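Local structure of transcriptional regulator of the TetR/AcrR family (Thermobifida fusca YX, 3DCF) at residues Arg93-Ala98 against Thr152-Arg157; Glu106-Leu111 against Gln156-Glu161; Glu114-Ile119 against Gly182-Thr187. The protein probably binds cis-regulatory DNA as a dimeric transcription regulator of the TetR/AcrR family. All blocks are in the same frame, centred on the assembly; numbering follows the deposited sequence.

Interaction 1: residues Arg93-Ala98 against Thr152-Arg157; sequences RFHAIA and TEIMQR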
loop_
_atom_site.group_PDB
_atom_site.type_symbol
_atom_site.label_atom_id
_atom_site.label_comp_id
_atom_site.label_asym_id
_atom_site.label_seq_id
_atom_site.Cartn_x
_atom_site.Cartn_y
_atom_site.Cartn_z
ATOM N N ARG A 93 6.223 -14.074 -16.634
ATOM C CA ARG A 93 7.325 -13.130 -16.880
ATOM C C ARG A 93 8.222 -12.968 -15.652
ATOM O O ARG A 93 9.405 -12.693 -15.796
ATOM C CB ARG A 93 6.805 -11.766 -17.327
ATOM C CG ARG A 93 6.085 -11.824 -18.673
ATOM C CD ARG A 93 5.828 -10.451 -19.261
ATOM N NE ARG A 93 5.080 -9.568 -18.359
ATOM C CZ ARG A 93 3.751 -9.537 -18.190
ATOM N NH1 ARG A 93 2.932 -10.362 -18.847
ATOM N NH2 ARG A 93 3.231 -8.665 -17.312
ATOM N N PHE A 94 7.652 -13.166 -14.458
ATOM C CA PHE A 94 8.387 -13.104 -13.185
ATOM C C PHE A 94 9.292 -14.353 -13.026
ATOM O O PHE A 94 10.497 -14.217 -12.740
ATOM C CB PHE A 94 7.399 -12.973 -12.010
ATOM C CG PHE A 94 7.940 -12.223 -10.833
ATOM C CD1 PHE A 94 8.031 -10.829 -10.881
ATOM C CD2 PHE A 94 8.323 -12.886 -9.663
ATOM C CE1 PHE A 94 8.515 -10.092 -9.787
ATOM C CE2 PHE A 94 8.819 -12.157 -8.551
ATOM C CZ PHE A 94 8.910 -10.753 -8.619
ATOM N N HIS A 95 8.715 -15.549 -13.219
ATOM C CA HIS A 95 9.464 -16.839 -13.158
ATOM C C HIS A 95 10.647 -16.916 -14.132
ATOM O O HIS A 95 11.733 -17.366 -13.740
ATOM C CB HIS A 95 8.558 -18.068 -13.414
ATOM C CG HIS A 95 7.889 -18.612 -12.189
ATOM N ND1 HIS A 95 6.550 -18.417 -11.912
ATOM C CD2 HIS A 95 8.377 -19.372 -11.177
ATOM C CE1 HIS A 95 6.247 -19.022 -10.776
ATOM N NE2 HIS A 95 7.337 -19.606 -10.308
ATOM N N ALA A 96 10.403 -16.496 -15.384
ATOM C CA ALA A 96 11.406 -16.478 -16.467
ATOM C C ALA A 96 12.670 -15.689 -16.087
ATOM O O ALA A 96 13.782 -16.177 -16.288
ATOM C CB ALA A 96 10.794 -15.916 -17.754
ATOM N N ILE A 97 12.477 -14.499 -15.510
ATOM C CA ILE A 97 13.572 -13.625 -15.038
ATOM C C ILE A 97 14.295 -14.248 -13.839
ATOM O O ILE A 97 15.522 -14.273 -13.821
ATOM C CB ILE A 97 13.065 -12.199 -14.648
ATOM C CG1 ILE A 97 12.508 -11.462 -15.874
ATOM C CG2 ILE A 97 14.188 -11.356 -14.056
ATOM C CD1 ILE A 97 11.743 -10.176 -15.540
ATOM N N ALA A 98 13.533 -14.733 -12.853
ATOM C CA ALA A 98 14.103 -15.402 -11.669
ATOM C C ALA A 98 14.814 -16.748 -11.989
ATOM O O ALA A 98 15.776 -17.094 -11.313
ATOM C CB ALA A 98 13.042 -15.604 -10.609
ATOM N N THR A 152 6.255 -13.601 -3.763
ATOM C CA THR A 152 7.039 -13.375 -2.549
ATOM C C THR A 152 8.118 -14.440 -2.363
ATOM O O THR A 152 9.273 -14.107 -2.117
ATOM C CB THR A 152 6.125 -13.325 -1.269
ATOM O OG1 THR A 152 4.975 -12.512 -1.518
ATOM C CG2 THR A 152 6.870 -12.755 -0.071
ATOM N N GLU A 153 7.735 -15.707 -2.517
ATOM C CA GLU A 153 8.660 -16.837 -2.329
ATOM C C GLU A 153 9.810 -16.893 -3.344
ATOM O O GLU A 153 10.932 -17.222 -2.950
ATOM C CB GLU A 153 7.891 -18.166 -2.207
ATOM C CG GLU A 153 7.131 -18.243 -0.851
ATOM C CD GLU A 153 6.048 -19.327 -0.766
ATOM O OE1 GLU A 153 5.999 -20.230 -1.633
ATOM O OE2 GLU A 153 5.224 -19.267 0.178
ATOM N N ILE A 154 9.534 -16.541 -4.611
ATOM C CA ILE A 154 10.567 -16.452 -5.674
ATOM C C ILE A 154 11.628 -15.411 -5.282
ATOM O O ILE A 154 12.829 -15.682 -5.358
ATOM C CB ILE A 154 9.979 -16.069 -7.078
ATOM C CG1 ILE A 154 9.081 -17.176 -7.647
ATOM C CG2 ILE A 154 11.093 -15.831 -8.089
ATOM C CD1 ILE A 154 8.212 -16.719 -8.807
HETATM N N MSE A 155 11.166 -14.237 -4.854
HETATM C CA MSE A 155 12.059 -13.177 -4.416
HETATM C C MSE A 155 12.725 -13.455 -3.053
HETATM O O MSE A 155 13.868 -13.038 -2.857
HETATM C CB MSE A 155 11.342 -11.832 -4.434
HETATM C CG MSE A 155 12.227 -10.686 -4.007
HETATM SE SE MSE A 155 11.711 -8.988 -4.727
HETATM C CE MSE A 155 12.006 -9.377 -6.646
ATOM N N GLN A 156 12.021 -14.125 -2.128
ATOM C CA GLN A 156 12.591 -14.478 -0.799
ATOM C C GLN A 156 13.848 -15.327 -0.928
ATOM O O GLN A 156 14.883 -14.985 -0.337
ATOM C CB GLN A 156 11.604 -15.227 0.112
ATOM C CG GLN A 156 10.691 -14.333 0.922
ATOM C CD GLN A 156 9.732 -15.113 1.825
ATOM O OE1 GLN A 156 9.770 -16.349 1.901
ATOM N NE2 GLN A 156 8.862 -14.383 2.514
ATOM N N ARG A 157 13.734 -16.424 -1.683
ATOM C CA ARG A 157 14.866 -17.344 -1.929
ATOM C C ARG A 157 16.040 -16.633 -2.612
ATOM O O ARG A 157 17.199 -16.839 -2.236
ATOM C CB ARG A 157 14.432 -18.551 -2.774
ATOM C CG ARG A 157 13.418 -19.468 -2.079
ATOM C CD ARG A 157 13.145 -20.752 -2.889
ATOM N NE ARG A 157 12.492 -20.501 -4.184
ATOM C CZ ARG A 157 11.171 -20.453 -4.414
ATOM N NH1 ARG A 157 10.265 -20.632 -3.441
ATOM N NH2 ARG A 157 10.742 -20.212 -5.656
#
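His95 hydrogen-bonds through ND1 to the carbonyl oxygen of Leu91, one turn back on its own helix, and this bond limits how the imidazole can turn; one face is turned to Ile154. This is packing between two helices of the all-helical TetR fold: helix 75-98, which follows the predicted helix-turn-helix, lies beside helix 138-164 of the C-terminal regulatory domain. The two short segments run nearly parallel, their axes 14° apart and 10.8 Å from each other at closest approach. No hydrogen bond passes between them, and Ile154 carries most of the contact. Its CG1 stands anti to the carbonyl carbon (chi1 -67°), and an extended chi2 of 165° carries CD1 on to the other helix. There CD1 sits over the His95 ring in a CH-pi contact, 3.5 Å from the ring centroid and displaced toward NE2. The same methyl meets Phe94 quite differently: it lies at the ring edge, near the ring plane, with CD1 of Ile154 3.9 Å from CD2 of Phe94. The CG2 branch faces CB of Ala98, though the modelled separation is too short to be trusted. An alanine in place of Ile154 would probably leave a gap between the edge of Phe94 and the face of His95, with the imidazole losing its CH-pi partner. Phe94 is also held edge-to-face with Tyr151. Farther round the ring, CZ of Phe94 reaches Met155, a selenomethionine whose chain bends at chi3, bringing CE to 3.9 Å from that CZ.

Interaction 2: residues Glu106-Leu111 against Gln156-Glu161; sequences ERIHAL and QRLYAE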
loop_
_atom_site.group_PDB
_atom_site.type_symbol
_atom_site.label_atom_id
_atom_site.label_comp_id
_atom_site.label_asym_id
_atom_site.label_seq_id
_atom_site.Cartn_x
_atom_site.Cartn_y
_atom_site.Cartn_z
ATOM N N GLU A 106 21.297 -8.965 -9.573
ATOM C CA GLU A 106 20.934 -8.509 -10.938
ATOM C C GLU A 106 19.495 -8.920 -11.279
ATOM O O GLU A 106 18.739 -8.116 -11.843
ATOM C CB GLU A 106 21.922 -9.050 -11.988
ATOM C CG GLU A 106 23.296 -8.368 -11.908
ATOM C CD GLU A 106 24.421 -9.054 -12.689
ATOM O OE1 GLU A 106 24.313 -10.251 -13.072
ATOM O OE2 GLU A 106 25.456 -8.379 -12.880
ATOM N N ARG A 107 19.151 -10.171 -10.941
ATOM C CA ARG A 107 17.789 -10.718 -11.090
ATOM C C ARG A 107 16.778 -9.971 -10.201
ATOM O O ARG A 107 15.684 -9.656 -10.669
ATOM C CB ARG A 107 17.769 -12.244 -10.849
ATOM C CG ARG A 107 18.318 -13.050 -12.054
ATOM C CD ARG A 107 19.206 -14.246 -11.672
ATOM N NE ARG A 107 18.545 -15.382 -11.032
ATOM C CZ ARG A 107 19.162 -16.315 -10.282
ATOM N NH1 ARG A 107 20.471 -16.269 -9.999
ATOM N NH2 ARG A 107 18.452 -17.314 -9.764
ATOM N N ILE A 108 17.156 -9.675 -8.949
ATOM C CA ILE A 108 16.326 -8.864 -8.033
ATOM C C ILE A 108 15.981 -7.534 -8.715
ATOM O O ILE A 108 14.803 -7.160 -8.779
ATOM C CB ILE A 108 17.031 -8.610 -6.659
ATOM C CG1 ILE A 108 16.902 -9.831 -5.737
ATOM C CG2 ILE A 108 16.449 -7.389 -5.940
ATOM C CD1 ILE A 108 15.554 -9.998 -5.085
ATOM N N HIS A 109 16.999 -6.855 -9.250
ATOM C CA HIS A 109 16.801 -5.580 -9.940
ATOM C C HIS A 109 15.856 -5.706 -11.141
ATOM O O HIS A 109 14.906 -4.908 -11.268
ATOM C CB HIS A 109 18.136 -4.963 -10.359
ATOM C CG HIS A 109 17.990 -3.723 -11.188
ATOM N ND1 HIS A 109 17.740 -2.481 -10.639
ATOM C CD2 HIS A 109 18.043 -3.541 -12.532
ATOM C CE1 HIS A 109 17.647 -1.585 -11.610
ATOM N NE2 HIS A 109 17.830 -2.201 -12.767
ATOM N N ALA A 110 16.119 -6.696 -11.999
ATOM C CA ALA A 110 15.280 -6.960 -13.185
ATOM C C ALA A 110 13.823 -7.245 -12.802
ATOM O O ALA A 110 12.918 -6.782 -13.486
ATOM C CB ALA A 110 15.844 -8.128 -13.997
ATOM N N LEU A 111 13.613 -8.005 -11.724
ATOM C CA LEU A 111 12.259 -8.320 -11.210
ATOM C C LEU A 111 11.479 -7.070 -10.764
ATOM O O LEU A 111 10.280 -6.974 -11.038
ATOM C CB LEU A 111 12.314 -9.336 -10.047
ATOM C CG LEU A 111 12.713 -10.790 -10.349
ATOM C CD1 LEU A 111 13.013 -11.547 -9.037
ATOM C CD2 LEU A 111 11.639 -11.489 -11.174
ATOM N N GLN A 156 12.021 -14.125 -2.128
ATOM C CA GLN A 156 12.591 -14.478 -0.799
ATOM C C GLN A 156 13.848 -15.327 -0.928
ATOM O O GLN A 156 14.883 -14.985 -0.337
ATOM C CB GLN A 156 11.604 -15.227 0.112
ATOM C CG GLN A 156 10.691 -14.333 0.922
ATOM C CD GLN A 156 9.732 -15.113 1.825
ATOM O OE1 GLN A 156 9.770 -16.349 1.901
ATOM N NE2 GLN A 156 8.862 -14.383 2.514
ATOM N N ARG A 157 13.734 -16.424 -1.683
ATOM C CA ARG A 157 14.866 -17.344 -1.929
ATOM C C ARG A 157 16.040 -16.633 -2.612
ATOM O O ARG A 157 17.199 -16.839 -2.236
ATOM C CB ARG A 157 14.432 -18.551 -2.774
ATOM C CG ARG A 157 13.418 -19.468 -2.079
ATOM C CD ARG A 157 13.145 -20.752 -2.889
ATOM N NE ARG A 157 12.492 -20.501 -4.184
ATOM C CZ ARG A 157 11.171 -20.453 -4.414
ATOM N NH1 ARG A 157 10.265 -20.632 -3.441
ATOM N NH2 ARG A 157 10.742 -20.212 -5.656
ATOM N N LEU A 158 15.704 -15.758 -3.561
ATOM C CA LEU A 158 16.672 -14.989 -4.351
ATOM C C LEU A 158 17.409 -13.926 -3.493
ATOM O O LEU A 158 18.592 -13.651 -3.740
ATOM C CB LEU A 158 15.963 -14.352 -5.573
ATOM C CG LEU A 158 16.670 -14.275 -6.908
ATOM C CD1 LEU A 158 16.995 -15.696 -7.382
ATOM C CD2 LEU A 158 15.767 -13.566 -7.933
ATOM N N TYR A 159 16.719 -13.328 -2.506
ATOM C CA TYR A 159 17.340 -12.341 -1.596
ATOM C C TYR A 159 18.311 -13.040 -0.606
ATOM O O TYR A 159 19.356 -12.467 -0.276
ATOM C CB TYR A 159 16.294 -11.472 -0.862
ATOM C CG TYR A 159 16.897 -10.225 -0.240
ATOM C CD1 TYR A 159 17.471 -10.253 1.044
ATOM C CD2 TYR A 159 16.910 -9.013 -0.931
ATOM C CE1 TYR A 159 18.046 -9.101 1.620
ATOM C CE2 TYR A 159 17.483 -7.848 -0.360
ATOM C CZ TYR A 159 18.052 -7.904 0.916
ATOM O OH TYR A 159 18.619 -6.776 1.488
ATOM N N ALA A 160 17.961 -14.252 -0.155
ATOM C CA ALA A 160 18.817 -15.082 0.728
ATOM C C ALA A 160 20.145 -15.501 0.079
ATOM O O ALA A 160 21.179 -15.514 0.758
ATOM C CB ALA A 160 18.076 -16.321 1.191
ATOM N N GLU A 161 20.102 -15.869 -1.211
ATOM C CA GLU A 161 21.311 -16.240 -1.981
ATOM C C GLU A 161 22.282 -15.060 -2.143
ATOM O O GLU A 161 23.488 -15.223 -1.954
ATOM C CB GLU A 161 20.949 -16.751 -3.373
ATOM C CG GLU A 161 20.187 -18.062 -3.445
ATOM C CD GLU A 161 19.717 -18.354 -4.870
ATOM O OE1 GLU A 161 20.490 -18.095 -5.828
ATOM O OE2 GLU A 161 18.570 -18.834 -5.036
#
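Ile108 and Leu158 mark the nearest backbone approach, with their CA atoms 7.2 Å apart. The helical segments 106-111 and 156-161 run in roughly opposite directions, at a signed crossing angle of -144°, and their axes come within 10.1 Å. Leu158 carries the contact on its side, and its two methyls have different jobs. CD1 lies over one face of the Arg107 guanidinium, close to it, at 3.2 Å from NH2. CD2 turns to the hydrocarbon side, 3.6 Å from CD1 of Leu111 and 3.8 Å from CB of Arg107. The arginine chain crosses Leu158 at about a right angle, bent at both chi2 and chi3. Its charged end is held by backbone carbonyls outside the two segments: NH2 bonds to O of Ala98 and NH1 to O of Gly102. These bonds hold the guanidinium plane in place, and the methyl lies against it. Glu161 OE1 stays 4.5 Å from NH2 of Arg107, too far for a salt bridge, though the opposite charges may still attract weakly. Ile108 makes a looser contact, its CD1 at the edge of the Tyr159 ring and 4.5 Å from CD2. Around this pair, Met155 packs on Ile108 and Leu111, helix 75-98 covers Leu111 through Phe94 and Ile97, helix 173-185 reaches Tyr159 through Ala176, and Tyr214 and Leu209 of the second subunit rest on Ile108 and Tyr159 respectively.

Interaction 3: residues Glu114-Ile119 against Gly182-Thr187; sequences EHTRTI and GAAIWT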
loop_
_atom_site.group_PDB
_atom_site.type_symbol
_atom_site.label_atom_id
_atom_site.label_comp_id
_atom_site.label_asym_id
_atom_site.label_seq_id
_atom_site.Cartn_x
_atom_site.Cartn_y
_atom_site.Cartn_z
ATOM N N GLU A 114 10.433 -4.895 -13.860
ATOM C CA GLU A 114 9.318 -5.632 -14.475
ATOM C C GLU A 114 8.022 -5.491 -13.666
ATOM O O GLU A 114 6.977 -5.233 -14.244
ATOM C CB GLU A 114 9.691 -7.126 -14.623
ATOM C CG GLU A 114 8.587 -8.066 -15.129
ATOM C CD GLU A 114 7.906 -7.561 -16.391
ATOM O OE1 GLU A 114 8.598 -7.210 -17.365
ATOM O OE2 GLU A 114 6.669 -7.501 -16.399
ATOM N N HIS A 115 8.121 -5.672 -12.346
ATOM C CA HIS A 115 6.968 -5.596 -11.432
ATOM C C HIS A 115 6.311 -4.210 -11.431
ATOM O O HIS A 115 5.089 -4.109 -11.564
ATOM C CB HIS A 115 7.363 -6.031 -10.010
ATOM C CG HIS A 115 6.211 -6.114 -9.059
ATOM N ND1 HIS A 115 5.232 -7.083 -9.155
ATOM C CD2 HIS A 115 5.889 -5.361 -7.982
ATOM C CE1 HIS A 115 4.348 -6.913 -8.187
ATOM N NE2 HIS A 115 4.723 -5.874 -7.461
ATOM N N THR A 116 7.134 -3.166 -11.337
ATOM C CA THR A 116 6.667 -1.767 -11.355
ATOM C C THR A 116 6.053 -1.386 -12.704
ATOM O O THR A 116 5.016 -0.721 -12.729
ATOM C CB THR A 116 7.801 -0.787 -11.006
ATOM O OG1 THR A 116 8.537 -1.292 -9.885
ATOM C CG2 THR A 116 7.236 0.594 -10.664
ATOM N N ARG A 117 6.701 -1.794 -13.809
ATOM C CA ARG A 117 6.159 -1.612 -15.182
ATOM C C ARG A 117 4.763 -2.227 -15.293
ATOM O O ARG A 117 3.857 -1.603 -15.840
ATOM C CB ARG A 117 7.054 -2.248 -16.276
ATOM C CG ARG A 117 8.216 -1.398 -16.806
ATOM C CD ARG A 117 8.840 -2.038 -18.084
ATOM N NE ARG A 117 9.528 -3.319 -17.829
ATOM C CZ ARG A 117 9.966 -4.197 -18.755
ATOM N NH1 ARG A 117 9.781 -4.000 -20.070
ATOM N NH2 ARG A 117 10.584 -5.315 -18.357
ATOM N N THR A 118 4.612 -3.448 -14.774
ATOM C CA THR A 118 3.328 -4.153 -14.785
ATOM C C THR A 118 2.274 -3.427 -13.949
ATOM O O THR A 118 1.105 -3.415 -14.349
ATOM C CB THR A 118 3.463 -5.617 -14.301
ATOM O OG1 THR A 118 4.523 -6.247 -15.025
ATOM C CG2 THR A 118 2.158 -6.411 -14.503
ATOM N N ILE A 119 2.679 -2.833 -12.811
ATOM C CA ILE A 119 1.751 -2.061 -11.948
ATOM C C ILE A 119 1.204 -0.824 -12.695
ATOM O O ILE A 119 -0.024 -0.650 -12.789
ATOM C CB ILE A 119 2.381 -1.594 -10.577
ATOM C CG1 ILE A 119 2.835 -2.764 -9.683
ATOM C CG2 ILE A 119 1.393 -0.751 -9.779
ATOM C CD1 ILE A 119 1.778 -3.768 -9.328
ATOM N N GLY A 182 6.426 -3.794 -1.861
ATOM C CA GLY A 182 5.518 -2.795 -1.282
ATOM C C GLY A 182 5.729 -1.392 -1.837
ATOM O O GLY A 182 4.752 -0.691 -2.127
ATOM N N ALA A 183 7.004 -0.995 -1.972
ATOM C CA ALA A 183 7.393 0.313 -2.552
ATOM C C ALA A 183 6.952 0.429 -4.020
ATOM O O ALA A 183 6.520 1.492 -4.449
ATOM C CB ALA A 183 8.917 0.554 -2.430
ATOM N N ALA A 184 7.070 -0.672 -4.770
ATOM C CA ALA A 184 6.633 -0.743 -6.175
ATOM C C ALA A 184 5.104 -0.687 -6.306
ATOM O O ALA A 184 4.585 0.054 -7.137
ATOM C CB ALA A 184 7.164 -2.017 -6.838
ATOM N N ILE A 185 4.405 -1.462 -5.470
ATOM C CA ILE A 185 2.928 -1.547 -5.467
ATOM C C ILE A 185 2.234 -0.217 -5.108
ATOM O O ILE A 185 1.294 0.179 -5.783
ATOM C CB ILE A 185 2.430 -2.693 -4.516
ATOM C CG1 ILE A 185 2.875 -4.074 -5.031
ATOM C CG2 ILE A 185 0.891 -2.685 -4.384
ATOM C CD1 ILE A 185 2.829 -5.192 -3.995
ATOM N N TRP A 186 2.738 0.491 -4.098
ATOM C CA TRP A 186 2.140 1.774 -3.603
ATOM C C TRP A 186 1.905 2.851 -4.674
ATOM O O TRP A 186 1.076 3.750 -4.489
ATOM C CB TRP A 186 2.983 2.349 -2.461
ATOM C CG TRP A 186 2.297 3.376 -1.614
ATOM C CD1 TRP A 186 2.586 4.711 -1.532
ATOM C CD2 TRP A 186 1.206 3.143 -0.714
ATOM N NE1 TRP A 186 1.745 5.323 -0.626
ATOM C CE2 TRP A 186 0.885 4.389 -0.114
ATOM C CE3 TRP A 186 0.461 1.998 -0.358
ATOM C CZ2 TRP A 186 -0.150 4.528 0.833
ATOM C CZ3 TRP A 186 -0.581 2.133 0.592
ATOM C CH2 TRP A 186 -0.868 3.395 1.176
ATOM N N THR A 187 2.644 2.757 -5.787
ATOM C CA THR A 187 2.438 3.607 -6.967
ATOM C C THR A 187 0.969 3.666 -7.430
ATOM O O THR A 187 0.556 4.714 -7.941
ATOM C CB THR A 187 3.301 3.151 -8.158
ATOM O OG1 THR A 187 3.007 1.786 -8.458
ATOM C CG2 THR A 187 4.800 3.280 -7.862
#
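Ala184 packs against Thr116 and His115 of helix 104-121, with the CA atoms of Thr116 and Ala184 5.3 Å apart. CB of Ala184 points into this junction, 3.4 Å from OG1 of Thr116 and 3.8 Å from CD2 of His115. The imidazole presents its edge, with Ala184 CB and Ile185 CG1 both near the ring plane. On the isoleucine side the closest pair is NE2 of His115 with CG1 of Ile185, at 3.5 Å. With CG anti to the backbone N (chi1 -174°), the histidine ring is carried toward helix 173-185, and it also meets Tyr151 edge-to-face. Ile119 makes another close point, its CG2 3.3 Å from OG1 of Thr187, whereas its CD1 lies loosely against Ile185, 4.4 Å from CG1. The opposite flank of segment 114-119 turns from the contact, and there Arg117 is exposed, its NH2 paired by charge alone with OE1 of Glu114. Beyond Ile185 lies the second subunit, whose Trp186 packs on it, so the contact backs directly onto the dimer interface, as is usual in this family. Both threonine hydroxyls in the contact bond to backbone oxygens close by in the sequence, Thr116 OG1 to O of Leu112 and Thr187 OG1 to O of Ala184 (2.7 Å), the latter nearly straight along the carbonyl. With their polar needs met locally, the hydroxyls can face carbon across a buried seam that no hydrogen bond crosses, so cohesion here rests on van der Waals fit.

Interactions 1 and 2 lie side by side, their centres 7 Å apart, on overlapping stretches of helix 138-164, sharing Gln156 and Arg157. Besides the Arg107-Ala98 bond (NH2 to O, 3.1 Å), they touch where O of Phe94 meets CD2 of Leu111 (3.3 Å). Interaction 3 is farther along helix 104-121, its centre about 15 Å from that of interaction 1 and 16 Å from that of interaction 2. A salt bridge from Arg93 NE to Glu114 OE2 (3.3 Å) ties it to interaction 1. Helix 104-121 thus joins all three regions. Interactions 2 and 3 also reach the second subunit, whereas none of the segments belongs to the predicted helix-turn-helix.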